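Local atomic coordinates of F5/8 type C domain protein (Bacteroides ovatus, PDB entry 4ZRX), a protein that probably hydrolyses alpha-L-fucosides as a putative alpha-L-fucosidase, its TIM-barrel catalytic domain being accompanied by an F5/8 type C domain likely to bind sugars. Residues T95-D100 / N162-R167. Numbering follows the deposited sequence.
Sequences TAKHHD and NDFFIR. With EDO (1,2-ethanediol), chain D.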
loop_
_atom_site.group_PDB
_atom_site.type_symbol
_atom_site.label_atom_id
_atom_site.label_comp_id
_atom_site.label_asym_id
_atom_site.label_seq_id
_atom_site.Cartn_x
_atom_site.Cartn_y
_atom_site.Cartn_z
ATOM N N THR A 95 6.490 11.961 10.395
ATOM C CA THR A 95 7.593 11.382 11.130
ATOM C C THR A 95 8.326 12.476 11.939
ATOM O O THR A 95 9.388 12.984 11.545
ATOM C CB THR A 95 8.602 10.665 10.238
ATOM O OG1 THR A 95 9.096 11.549 9.219
ATOM C CG2 THR A 95 7.913 9.456 9.521
ATOM N N ALA A 96 7.780 12.790 13.100
ATOM C CA ALA A 96 8.356 13.804 13.962
ATOM C C ALA A 96 9.757 13.353 14.449
ATOM O O ALA A 96 10.645 14.180 14.700
ATOM C CB ALA A 96 7.420 14.043 15.146
ATOM N N LYS A 97 9.930 12.032 14.626
ATOM C CA LYS A 97 11.198 11.450 14.968
ATOM C C LYS A 97 11.215 10.043 14.406
ATOM O O LYS A 97 10.352 9.236 14.713
ATOM C CB LYS A 97 11.410 11.355 16.483
ATOM C CG LYS A 97 12.848 10.925 16.854
ATOM C CD LYS A 97 12.968 10.669 18.365
ATOM C CE LYS A 97 12.444 9.360 18.778
ATOM N NZ LYS A 97 12.576 9.103 20.221
ATOM N N HIS A 98 12.185 9.778 13.517
ATOM C CA HIS A 98 12.389 8.448 12.964
ATOM C C HIS A 98 13.481 7.719 13.774
ATOM O O HIS A 98 13.820 8.158 14.846
ATOM C CB HIS A 98 12.637 8.526 11.442
ATOM C CG HIS A 98 12.241 7.290 10.717
ATOM N ND1 HIS A 98 13.120 6.276 10.433
ATOM C CD2 HIS A 98 11.038 6.879 10.248
ATOM C CE1 HIS A 98 12.485 5.295 9.824
ATOM N NE2 HIS A 98 11.210 5.618 9.725
ATOM N N HIS A 99 13.903 6.534 13.318
ATOM C CA HIS A 99 14.776 5.645 14.147
ATOM C C HIS A 99 16.096 6.284 14.505
ATOM O O HIS A 99 16.668 6.013 15.572
ATOM C CB HIS A 99 15.064 4.325 13.450
ATOM C CG HIS A 99 13.834 3.601 12.977
ATOM N ND1 HIS A 99 12.656 3.580 13.694
ATOM C CD2 HIS A 99 13.624 2.833 11.882
ATOM C CE1 HIS A 99 11.760 2.854 13.038
ATOM N NE2 HIS A 99 12.330 2.374 11.946
ATOM N N ASP A 100 16.534 7.162 13.627
ATOM C CA ASP A 100 17.769 7.956 13.817
ATOM C C ASP A 100 17.714 8.905 15.000
ATOM O O ASP A 100 18.756 9.340 15.500
ATOM C CB ASP A 100 18.070 8.720 12.531
ATOM C CG ASP A 100 16.979 9.638 12.146
ATOM O OD1 ASP A 100 17.043 10.760 12.665
ATOM O OD2 ASP A 100 16.072 9.242 11.378
ATOM N N ASN A 162 12.122 5.572 28.908
ATOM C CA ASN A 162 10.681 5.671 28.986
ATOM C C ASN A 162 10.256 7.055 29.391
ATOM O O ASN A 162 9.362 7.626 28.791
ATOM C CB ASN A 162 10.111 4.593 29.892
ATOM C CG ASN A 162 10.109 3.216 29.226
ATOM O OD1 ASN A 162 9.881 3.100 28.016
ATOM N ND2 ASN A 162 10.277 2.182 30.008
ATOM N N ASP A 163 10.923 7.648 30.397
ATOM C CA ASP A 163 10.611 9.032 30.805
ATOM C C ASP A 163 10.866 10.007 29.669
ATOM O O ASP A 163 10.077 10.932 29.441
ATOM C CB ASP A 163 11.473 9.458 32.028
ATOM C CG ASP A 163 11.226 10.916 32.477
ATOM O OD1 ASP A 163 10.244 11.150 33.224
ATOM O OD2 ASP A 163 12.035 11.818 32.148
ATOM N N PHE A 164 11.999 9.827 29.012
ATOM C CA PHE A 164 12.446 10.671 27.886
ATOM C C PHE A 164 11.403 10.637 26.756
ATOM O O PHE A 164 11.006 11.668 26.215
ATOM C CB PHE A 164 13.808 10.071 27.425
ATOM C CG PHE A 164 14.409 10.682 26.148
ATOM C CD1 PHE A 164 15.231 11.792 26.197
ATOM C CD2 PHE A 164 14.162 10.103 24.924
ATOM C CE1 PHE A 164 15.802 12.302 25.010
ATOM C CE2 PHE A 164 14.713 10.565 23.812
ATOM C CZ PHE A 164 15.509 11.690 23.834
ATOM N N PHE A 165 10.985 9.433 26.457
ATOM C CA PHE A 165 9.956 9.175 25.432
ATOM C C PHE A 165 8.651 9.834 25.777
ATOM O O PHE A 165 8.052 10.490 24.948
ATOM C CB PHE A 165 9.786 7.701 25.212
ATOM C CG PHE A 165 9.009 7.347 23.918
ATOM C CD1 PHE A 165 9.660 7.370 22.689
ATOM C CD2 PHE A 165 7.667 7.080 23.961
ATOM C CE1 PHE A 165 8.976 7.074 21.531
ATOM C CE2 PHE A 165 6.966 6.752 22.803
ATOM C CZ PHE A 165 7.643 6.765 21.575
ATOM N N ILE A 166 8.224 9.720 27.046
ATOM C CA ILE A 166 7.003 10.369 27.451
ATOM C C ILE A 166 7.171 11.858 27.341
ATOM O O ILE A 166 6.215 12.543 27.014
ATOM C CB ILE A 166 6.574 9.918 28.911
ATOM C CG1 ILE A 166 6.072 8.475 28.818
ATOM C CG2 ILE A 166 5.484 10.824 29.478
ATOM C CD1 ILE A 166 5.853 7.807 30.164
ATOM N N ARG A 167 8.359 12.408 27.684
ATOM C CA ARG A 167 8.503 13.855 27.567
ATOM C C ARG A 167 8.405 14.293 26.123
ATOM O O ARG A 167 7.741 15.285 25.844
ATOM C CB ARG A 167 9.774 14.379 28.229
ATOM C CG ARG A 167 9.600 14.481 29.692
ATOM C CD ARG A 167 10.953 14.706 30.362
ATOM N NE ARG A 167 11.721 15.844 29.838
ATOM C CZ ARG A 167 13.028 15.787 29.535
ATOM N NH1 ARG A 167 13.688 14.642 29.612
ATOM N NH2 ARG A 167 13.668 16.871 29.127
HETATM C C1 EDO D . 7.727 3.519 8.843
HETATM O O1 EDO D . 8.993 4.106 8.541
HETATM C C2 EDO D . 7.436 2.473 7.784
HETATM O O2 EDO D . 8.537 1.553 7.717
#
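K97 brings its ammonium group up to ring edges of both F164 and F165, two neighbours on helix 158-174. K97 NZ stands 4.2 Å from F165 CD1 and 4.4 Å from F164 CE2, near the plane of each ring, so this is edge contact rather than a cation-pi interaction over a face. The lysine and F165 cross obliquely. With CG anti to the backbone N (chi1 -172°), the K97 chain starts out straight toward the helix, then bends once at chi3 (79°) before presenting the amine. The two phenyl rings belong to successive helical residues and are seen from NZ in directions roughly at right angles. The strong partners of NZ are D149, in a salt bridge, and Y161 and Q168, by hydrogen bonds, the last two from the same helix. They would offset much of the cost of burying the charge, with the phenyl edges filling in around it.

The fold here is the (beta/alpha)8-type barrel of the fucosidase domain. K97 lies on strand 91-97, just past a corner at A96, beside parallel strand 140-145, and helix 158-174 follows that neighbour in the chain; L145, on strand 140-145, touches both K97 and F165. F165 also meets the ring of F204 from helix 201-211.

One residue on from K97, H98 faces the other way, toward a bound 1,2-ethanediol, probably from the crystallisation liquor. H98 NE2 and EDO O1 are hydrogen-bonded at 2.9 Å, the oxygen in the imidazole plane and the bond nearly straight (174°). H49 and E230 also hydrogen-bond the diol, which marks a polar pocket consistent with a sugar site. H99 sets its ND1 over one face of the H98 ring, offset toward the rim, and bonds S146.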